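Local atomic coordinates of putative phosphohydrolase (Shewanella amazonensis, PDB entry 3M1T), a protein that is a putative phosphohydrolase with an HDOD domain, related to the HD phosphodiesterases, and probably acts in signal transduction. Residues H194-P205 against Y211-K222; L7-L17 against E180-W189. All coordinates share one frame; numbering follows the deposited sequence.

Contact 1 of 2, residues H194-P205 against Y211-K222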
# COMPACT_ATOMS: atom_id res chain seq x y z
N HIS A 194 -4.02 -13.14 1.62
CA HIS A 194 -2.64 -12.89 1.23
C HIS A 194 -2.22 -11.44 1.47
O HIS A 194 -1.13 -11.16 1.97
CB HIS A 194 -2.40 -13.21 -0.27
CG HIS A 194 -2.44 -14.65 -0.59
ND1 HIS A 194 -1.78 -15.60 0.16
CD2 HIS A 194 -3.04 -15.31 -1.61
CE1 HIS A 194 -2.04 -16.80 -0.35
NE2 HIS A 194 -2.79 -16.64 -1.44
N LEU A 195 -3.08 -10.52 1.05
CA LEU A 195 -2.83 -9.11 1.23
C LEU A 195 -2.71 -8.78 2.70
O LEU A 195 -1.83 -8.04 3.16
CB LEU A 195 -3.90 -8.28 0.52
CG LEU A 195 -3.77 -8.27 -1.00
CD1 LEU A 195 -4.98 -7.58 -1.62
CD2 LEU A 195 -2.53 -7.51 -1.46
N VAL A 196 -3.70 -9.24 3.49
CA VAL A 196 -3.73 -9.00 4.94
C VAL A 196 -2.41 -9.45 5.60
O VAL A 196 -1.82 -8.68 6.36
CB VAL A 196 -4.96 -9.68 5.58
CG1 VAL A 196 -4.90 -9.57 7.14
CG2 VAL A 196 -6.24 -9.06 4.96
N LYS A 197 -1.98 -10.65 5.27
CA LYS A 197 -0.75 -11.21 5.90
C LYS A 197 0.48 -10.41 5.45
O LYS A 197 1.39 -10.17 6.27
CB LYS A 197 -0.63 -12.64 5.56
CG LYS A 197 0.60 -13.29 6.23
CD LYS A 197 0.77 -14.72 5.73
CE LYS A 197 1.88 -15.44 6.48
NZ LYS A 197 2.02 -16.80 5.93
N GLY A 198 0.47 -9.94 4.21
CA GLY A 198 1.61 -9.08 3.72
C GLY A 198 1.73 -7.83 4.54
O GLY A 198 2.81 -7.51 5.04
N ILE A 199 0.60 -7.14 4.74
CA ILE A 199 0.56 -5.94 5.56
C ILE A 199 1.02 -6.24 6.99
O ILE A 199 1.82 -5.50 7.57
CB ILE A 199 -0.87 -5.30 5.55
CG1 ILE A 199 -1.25 -4.96 4.11
CG2 ILE A 199 -0.89 -4.06 6.45
CD1 ILE A 199 -2.78 -4.74 3.95
N GLN A 200 0.46 -7.29 7.59
CA GLN A 200 0.72 -7.67 8.96
C GLN A 200 2.22 -7.85 9.26
O GLN A 200 2.69 -7.38 10.29
CB GLN A 200 -0.03 -8.96 9.27
CG GLN A 200 0.21 -9.46 10.66
CD GLN A 200 -0.31 -10.86 10.91
OE1 GLN A 200 -0.80 -11.58 9.99
NE2 GLN A 200 -0.19 -11.28 12.16
N PHE A 201 2.93 -8.50 8.33
CA PHE A 201 4.32 -8.87 8.61
C PHE A 201 5.33 -7.94 7.96
O PHE A 201 6.52 -8.24 7.97
CB PHE A 201 4.58 -10.32 8.20
CG PHE A 201 4.12 -11.31 9.22
CD1 PHE A 201 4.92 -11.63 10.30
CD2 PHE A 201 2.87 -11.89 9.10
CE1 PHE A 201 4.48 -12.50 11.27
CE2 PHE A 201 2.40 -12.77 10.07
CZ PHE A 201 3.23 -13.08 11.13
N GLN A 202 4.90 -6.78 7.45
CA GLN A 202 5.81 -5.89 6.72
C GLN A 202 7.11 -5.51 7.48
O GLN A 202 8.08 -5.13 6.84
CB GLN A 202 5.07 -4.64 6.30
CG GLN A 202 4.64 -3.74 7.46
CD GLN A 202 3.83 -2.58 6.98
OE1 GLN A 202 4.34 -1.51 6.65
NE2 GLN A 202 2.49 -2.82 6.83
N ASN A 203 7.04 -5.43 8.80
CA ASN A 203 8.21 -5.02 9.63
C ASN A 203 9.03 -6.17 10.16
O ASN A 203 10.14 -5.91 10.70
CB ASN A 203 7.72 -4.16 10.77
CG ASN A 203 7.09 -2.87 10.29
OD1 ASN A 203 7.59 -2.26 9.34
ND2 ASN A 203 5.97 -2.49 10.89
N HIS A 204 8.54 -7.39 9.95
CA HIS A 204 9.17 -8.63 10.41
C HIS A 204 8.92 -9.77 9.50
O HIS A 204 8.42 -10.81 9.91
CB HIS A 204 8.66 -8.98 11.78
CG HIS A 204 9.12 -8.01 12.82
ND1 HIS A 204 10.43 -7.95 13.23
CD2 HIS A 204 8.47 -7.02 13.47
CE1 HIS A 204 10.56 -6.99 14.13
NE2 HIS A 204 9.39 -6.41 14.29
N PRO A 205 9.31 -9.63 8.25
CA PRO A 205 8.94 -10.70 7.31
C PRO A 205 9.51 -12.07 7.62
O PRO A 205 8.85 -13.09 7.39
CB PRO A 205 9.43 -10.17 5.96
CG PRO A 205 10.49 -9.21 6.32
CD PRO A 205 10.02 -8.54 7.57
N TYR A 211 6.53 -18.27 5.38
CA TYR A 211 6.91 -16.96 4.90
C TYR A 211 5.92 -16.35 3.95
O TYR A 211 5.35 -17.03 3.10
CB TYR A 211 8.24 -17.14 4.16
CG TYR A 211 8.89 -15.83 3.76
CD1 TYR A 211 9.56 -15.04 4.70
CD2 TYR A 211 8.89 -15.41 2.44
CE1 TYR A 211 10.20 -13.82 4.30
CE2 TYR A 211 9.52 -14.24 2.07
CZ TYR A 211 10.13 -13.45 2.99
OH TYR A 211 10.73 -12.28 2.55
N SER A 212 5.70 -15.05 4.11
CA SER A 212 4.88 -14.25 3.19
C SER A 212 5.79 -13.47 2.24
O SER A 212 6.50 -12.54 2.66
CB SER A 212 4.04 -13.24 3.97
OG SER A 212 3.43 -12.25 3.11
N LYS A 213 5.72 -13.83 0.96
CA LYS A 213 6.47 -13.04 -0.04
C LYS A 213 6.04 -11.57 -0.09
O LYS A 213 6.86 -10.68 -0.23
CB LYS A 213 6.40 -13.67 -1.40
CG LYS A 213 7.14 -15.01 -1.49
CD LYS A 213 6.89 -15.71 -2.83
CE LYS A 213 7.71 -17.03 -2.89
NZ LYS A 213 7.22 -17.82 -4.07
N LEU A 214 4.73 -11.33 0.04
CA LEU A 214 4.27 -9.95 0.05
C LEU A 214 4.85 -9.13 1.19
O LEU A 214 5.22 -7.98 0.98
CB LEU A 214 2.74 -9.88 0.05
CG LEU A 214 2.09 -10.22 -1.27
CD1 LEU A 214 0.57 -10.36 -0.99
CD2 LEU A 214 2.27 -9.05 -2.33
N ALA A 215 4.95 -9.70 2.39
CA ALA A 215 5.55 -9.00 3.50
C ALA A 215 7.03 -8.72 3.22
O ALA A 215 7.48 -7.65 3.53
CB ALA A 215 5.41 -9.78 4.82
N GLY A 216 7.69 -9.68 2.61
CA GLY A 216 9.12 -9.50 2.25
C GLY A 216 9.26 -8.39 1.24
O GLY A 216 10.18 -7.54 1.33
N MSE A 217 8.38 -8.39 0.24
CA MSE A 217 8.37 -7.30 -0.77
C MSE A 217 8.15 -5.96 -0.12
O MSE A 217 8.82 -4.95 -0.46
CB MSE A 217 7.29 -7.52 -1.85
CG MSE A 217 7.62 -8.64 -2.84
SE MSE A 217 6.26 -8.87 -4.13
CE MSE A 217 5.51 -10.57 -3.59
N LEU A 218 7.14 -5.86 0.78
CA LEU A 218 6.90 -4.61 1.47
C LEU A 218 8.13 -4.17 2.24
O LEU A 218 8.55 -2.98 2.18
CB LEU A 218 5.70 -4.65 2.42
CG LEU A 218 4.33 -4.58 1.82
CD1 LEU A 218 3.34 -4.76 3.00
CD2 LEU A 218 4.12 -3.25 1.04
N ALA A 219 8.73 -5.09 2.96
CA ALA A 219 9.91 -4.73 3.78
C ALA A 219 11.02 -4.12 2.91
O ALA A 219 11.61 -3.07 3.24
CB ALA A 219 10.40 -5.92 4.54
N MSE A 220 11.28 -4.79 1.80
CA MSE A 220 12.31 -4.37 0.85
C MSE A 220 11.97 -3.03 0.20
O MSE A 220 12.76 -2.08 0.21
CB MSE A 220 12.54 -5.46 -0.18
CG MSE A 220 13.50 -5.04 -1.28
SE MSE A 220 14.36 -6.61 -2.01
CE MSE A 220 15.80 -5.69 -3.00
N ALA A 221 10.73 -2.92 -0.29
CA ALA A 221 10.25 -1.73 -1.00
C ALA A 221 10.25 -0.51 -0.07
O ALA A 221 10.62 0.60 -0.47
CB ALA A 221 8.85 -2.01 -1.59
N LYS A 222 9.83 -0.71 1.19
CA LYS A 222 9.83 0.39 2.15
C LYS A 222 11.22 0.96 2.43
O LYS A 222 11.37 2.16 2.55
CB LYS A 222 9.20 -0.05 3.47
CG LYS A 222 7.71 -0.26 3.40
CD LYS A 222 7.19 -0.85 4.69
CE LYS A 222 7.26 0.12 5.87
NZ LYS A 222 6.95 -0.56 7.16
O HOH W 1 1.03 -12.94 2.12
O HOH W 2 2.44 -16.92 3.05
O HOH W 3 4.93 0.01 9.89
O HOH W 4 6.93 -12.89 5.47
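G198 lies against S212, L214 and A215, where its lack of a side chain lets helices 194-200 and 213-222 close to 7.3 Å between axes, crossing at -42°. The CA atoms of G198 and A215 are 3.9 Å apart, and A215 CB wedges between G198 O and F201 CB. One turn on, L218 CD1 packs against both G198 O and Q202 CB. Q202 is held at both ends of its amide: with CG between the backbone N and the carbonyl carbon (chi1 67°), the extended chain brings NE2 to I199 O at 2.9 Å, close to the amide plane, and NE2 also donates to H138 O. K222, bent at chi3, crosses it at about a right angle and gives NZ to a lone pair of Q202 OE1 at 2.8 Å; N203 OD1 is equally near that ammonium. P205 CG rests on A219 CB (3.7 Å). S212 OG N-caps the second helix by accepting from A215 N at 3.1 Å and shares a water with H194 O. K197 runs past S212 CB to P210 O and a water that also reaches Y211 O. Helix 128-137 packs against L195 and L214, helix 103-124 against L218, and helix 178-188 against I199.

Contact 2 of 2, residues L7-L17 against E180-W189; sequences LLQKVDELPRL and EIGALLAQSW
The N-terminal segment, a helix end followed by turns and an extended loop, L14-L17, packs along helix 178-188 of the HDOD domain, from I181 to W189. L7 CD1 lies 3.8 Å from I181 CA, and the L7 and L184 side chains run alongside each other, pointing opposite ways. L184 CD2 is the shared apolar tip: with CG anti to the backbone N (chi1 -169°), it meets L7, K10, V11 and L14, the last through CD1 at 3.9 Å. The same L14 CD1 also touches S188 CB, so this leucine spans one turn of the helix. Beyond it P15 CG sits on L185 CD1 at 3.9 Å. The W189 indole is then enclosed from both faces, by L185 CD1 on one and L17 CD2 on the other, the latter a CH-pi contact 3.6 Å from the six-membered ring centroid and 14° off its normal. At the indole edge NE1 donates to P15 O over 3.0 Å with an N-H...O angle of 161°, approaching from above the carbonyl plane. P15 O takes a second bond from a water that also joins S188 OG; another water links S188 OG to V11 O. The chemistry is thus mainly apolar, with the indole N-H satisfied by a backbone carbonyl; that bond and the leucines on the two faces probably restrain the ring, with A94 of helix 79-94 also against it.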
# COMPACT_ATOMS: atom_id res chain seq x y z
N LEU A 7 -6.19 -5.81 19.78
CA LEU A 7 -6.42 -5.52 18.37
C LEU A 7 -7.90 -5.74 18.07
O LEU A 7 -8.54 -4.89 17.46
CB LEU A 7 -5.52 -6.39 17.47
CG LEU A 7 -5.69 -6.17 15.97
CD1 LEU A 7 -5.24 -4.72 15.58
CD2 LEU A 7 -4.93 -7.24 15.10
N LEU A 8 -8.42 -6.85 18.53
CA LEU A 8 -9.84 -7.17 18.24
C LEU A 8 -10.81 -6.13 18.84
O LEU A 8 -11.92 -5.94 18.29
CB LEU A 8 -10.15 -8.60 18.65
CG LEU A 8 -9.43 -9.69 17.89
CD1 LEU A 8 -9.92 -11.05 18.50
CD2 LEU A 8 -9.74 -9.58 16.36
N GLN A 9 -10.41 -5.45 19.93
CA GLN A 9 -11.25 -4.41 20.48
C GLN A 9 -11.45 -3.25 19.52
O GLN A 9 -12.30 -2.39 19.78
CB GLN A 9 -10.67 -3.92 21.81
CG GLN A 9 -10.27 -5.03 22.73
CD GLN A 9 -11.40 -6.00 22.95
OE1 GLN A 9 -12.46 -5.59 23.42
NE2 GLN A 9 -11.20 -7.30 22.61
N LYS A 10 -10.64 -3.17 18.46
CA LYS A 10 -10.76 -2.12 17.46
C LYS A 10 -11.74 -2.40 16.33
O LYS A 10 -12.06 -1.50 15.54
CB LYS A 10 -9.41 -1.80 16.80
CG LYS A 10 -8.29 -1.44 17.77
CD LYS A 10 -8.59 -0.08 18.41
CE LYS A 10 -9.10 -0.20 19.78
NZ LYS A 10 -9.39 1.25 20.29
N VAL A 11 -12.24 -3.63 16.25
CA VAL A 11 -12.98 -4.06 15.06
C VAL A 11 -14.23 -3.22 14.78
O VAL A 11 -14.54 -2.93 13.60
CB VAL A 11 -13.34 -5.56 15.08
CG1 VAL A 11 -12.09 -6.40 15.21
CG2 VAL A 11 -14.37 -5.88 16.17
N ASP A 12 -14.94 -2.83 15.83
CA ASP A 12 -16.15 -2.03 15.68
C ASP A 12 -15.88 -0.54 15.66
O ASP A 12 -16.80 0.27 15.56
CB ASP A 12 -17.20 -2.42 16.72
CG ASP A 12 -16.77 -2.13 18.13
OD1 ASP A 12 -15.63 -1.66 18.35
OD2 ASP A 12 -17.58 -2.41 19.05
N GLU A 13 -14.61 -0.18 15.68
CA GLU A 13 -14.21 1.21 15.57
C GLU A 13 -13.67 1.58 14.21
O GLU A 13 -13.47 2.76 13.92
CB GLU A 13 -13.18 1.51 16.66
CG GLU A 13 -13.84 1.41 18.03
CD GLU A 13 -12.81 1.50 19.16
OE1 GLU A 13 -11.68 1.95 18.92
OE2 GLU A 13 -13.18 1.10 20.29
N LEU A 14 -13.40 0.60 13.35
CA LEU A 14 -12.74 0.88 12.12
C LEU A 14 -13.67 1.67 11.20
O LEU A 14 -14.89 1.48 11.25
CB LEU A 14 -12.36 -0.44 11.39
CG LEU A 14 -11.32 -1.30 12.09
CD1 LEU A 14 -11.20 -2.66 11.41
CD2 LEU A 14 -9.95 -0.62 12.07
N PRO A 15 -13.09 2.45 10.32
CA PRO A 15 -13.91 3.15 9.37
C PRO A 15 -14.62 2.21 8.43
O PRO A 15 -14.07 1.16 8.06
CB PRO A 15 -12.92 3.98 8.61
CG PRO A 15 -11.68 3.34 8.77
CD PRO A 15 -11.68 2.79 10.15
N ARG A 16 -15.83 2.60 8.07
CA ARG A 16 -16.68 1.82 7.21
C ARG A 16 -16.73 2.45 5.84
O ARG A 16 -16.84 3.68 5.70
CB ARG A 16 -18.09 1.78 7.77
CG ARG A 16 -18.30 0.63 8.75
CD ARG A 16 -19.46 -0.20 8.30
NE ARG A 16 -20.50 -0.22 9.32
CZ ARG A 16 -21.77 -0.54 9.10
NH1 ARG A 16 -22.18 -0.87 7.88
NH2 ARG A 16 -22.64 -0.52 10.11
N LEU A 17 -16.63 1.60 4.82
CA LEU A 17 -16.82 2.08 3.45
C LEU A 17 -18.29 2.36 3.18
O LEU A 17 -19.16 1.63 3.63
CB LEU A 17 -16.32 1.03 2.47
CG LEU A 17 -14.82 0.74 2.54
CD1 LEU A 17 -14.53 -0.47 1.57
CD2 LEU A 17 -14.02 2.03 2.22
N GLU A 180 -0.41 -4.26 12.25
CA GLU A 180 -1.52 -5.13 12.67
C GLU A 180 -2.86 -4.45 12.42
O GLU A 180 -3.82 -5.08 11.89
CB GLU A 180 -1.37 -5.50 14.12
CG GLU A 180 -0.26 -6.48 14.34
CD GLU A 180 -0.07 -6.83 15.79
OE1 GLU A 180 -0.31 -5.99 16.69
OE2 GLU A 180 0.33 -8.00 16.01
N ILE A 181 -3.01 -3.16 12.79
CA ILE A 181 -4.28 -2.49 12.61
C ILE A 181 -4.52 -2.19 11.12
O ILE A 181 -5.67 -2.26 10.68
CB ILE A 181 -4.51 -1.25 13.53
CG1 ILE A 181 -6.00 -0.97 13.63
CG2 ILE A 181 -3.61 -0.07 13.12
CD1 ILE A 181 -6.35 0.14 14.67
N GLY A 182 -3.48 -1.91 10.35
CA GLY A 182 -3.61 -1.79 8.90
C GLY A 182 -4.06 -3.11 8.27
O GLY A 182 -4.91 -3.11 7.36
N ALA A 183 -3.54 -4.20 8.77
CA ALA A 183 -3.98 -5.51 8.30
C ALA A 183 -5.45 -5.77 8.66
O ALA A 183 -6.23 -6.31 7.85
CB ALA A 183 -3.08 -6.63 8.89
N LEU A 184 -5.79 -5.42 9.89
CA LEU A 184 -7.19 -5.56 10.35
C LEU A 184 -8.12 -4.77 9.50
O LEU A 184 -9.21 -5.28 9.18
CB LEU A 184 -7.29 -5.11 11.80
CG LEU A 184 -8.58 -5.45 12.48
CD1 LEU A 184 -8.65 -6.95 12.79
CD2 LEU A 184 -8.80 -4.62 13.77
N LEU A 185 -7.75 -3.55 9.12
CA LEU A 185 -8.58 -2.70 8.21
C LEU A 185 -8.73 -3.44 6.87
O LEU A 185 -9.85 -3.53 6.34
CB LEU A 185 -7.96 -1.32 7.99
CG LEU A 185 -8.79 -0.38 7.13
CD1 LEU A 185 -10.14 -0.07 7.82
CD2 LEU A 185 -8.03 0.85 6.75
N ALA A 186 -7.62 -3.88 6.31
CA ALA A 186 -7.68 -4.58 5.00
C ALA A 186 -8.58 -5.78 5.09
O ALA A 186 -9.35 -6.04 4.16
CB ALA A 186 -6.28 -4.96 4.54
N GLN A 187 -8.52 -6.52 6.17
CA GLN A 187 -9.36 -7.67 6.38
C GLN A 187 -10.84 -7.23 6.45
O GLN A 187 -11.73 -7.82 5.80
CB GLN A 187 -8.97 -8.39 7.64
CG GLN A 187 -9.69 -9.70 7.84
CD GLN A 187 -9.20 -10.38 9.07
OE1 GLN A 187 -9.53 -9.94 10.18
NE2 GLN A 187 -8.29 -11.36 8.90
N SER A 188 -11.11 -6.17 7.22
CA SER A 188 -12.47 -5.68 7.36
C SER A 188 -13.06 -5.20 6.04
O SER A 188 -14.29 -5.32 5.79
CB SER A 188 -12.48 -4.56 8.38
OG SER A 188 -13.76 -3.98 8.61
N TRP A 189 -12.22 -4.62 5.20
CA TRP A 189 -12.60 -4.09 3.91
C TRP A 189 -12.58 -5.17 2.80
O TRP A 189 -12.78 -4.85 1.64
CB TRP A 189 -11.78 -2.90 3.51
CG TRP A 189 -12.06 -1.62 4.24
CD1 TRP A 189 -12.96 -1.43 5.23
CD2 TRP A 189 -11.45 -0.33 3.99
NE1 TRP A 189 -12.94 -0.09 5.63
CE2 TRP A 189 -12.02 0.58 4.88
CE3 TRP A 189 -10.43 0.11 3.14
CZ2 TRP A 189 -11.64 1.93 4.92
CZ3 TRP A 189 -10.04 1.44 3.18
CH2 TRP A 189 -10.66 2.32 4.06
O HOH W 5 -14.55 -4.41 11.23
O HOH W 6 -14.91 -1.51 8.03

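In the fold
Along the chain the two contacts are in series. Contact 2 spans a long interval, joining the N-terminal 7-17 to helix 178-188, and both of its segments precede those of contact 1, which is local, with five residues between its segments. Their centres lie about 18 Å apart, yet they touch, because helices 178-188 and 193-200 are consecutive and pack together: V196 and I199 meet A183, A186 and Q187. Helix 178-188 therefore has the mainly non-helical segment 7-17 on one flank and helix 193-200 on another, and helix 193-200 in turn carries helix 213-227. This series of packed segments ties the start of the chain, through helices 178-188 and 193-200, to helix 213-227.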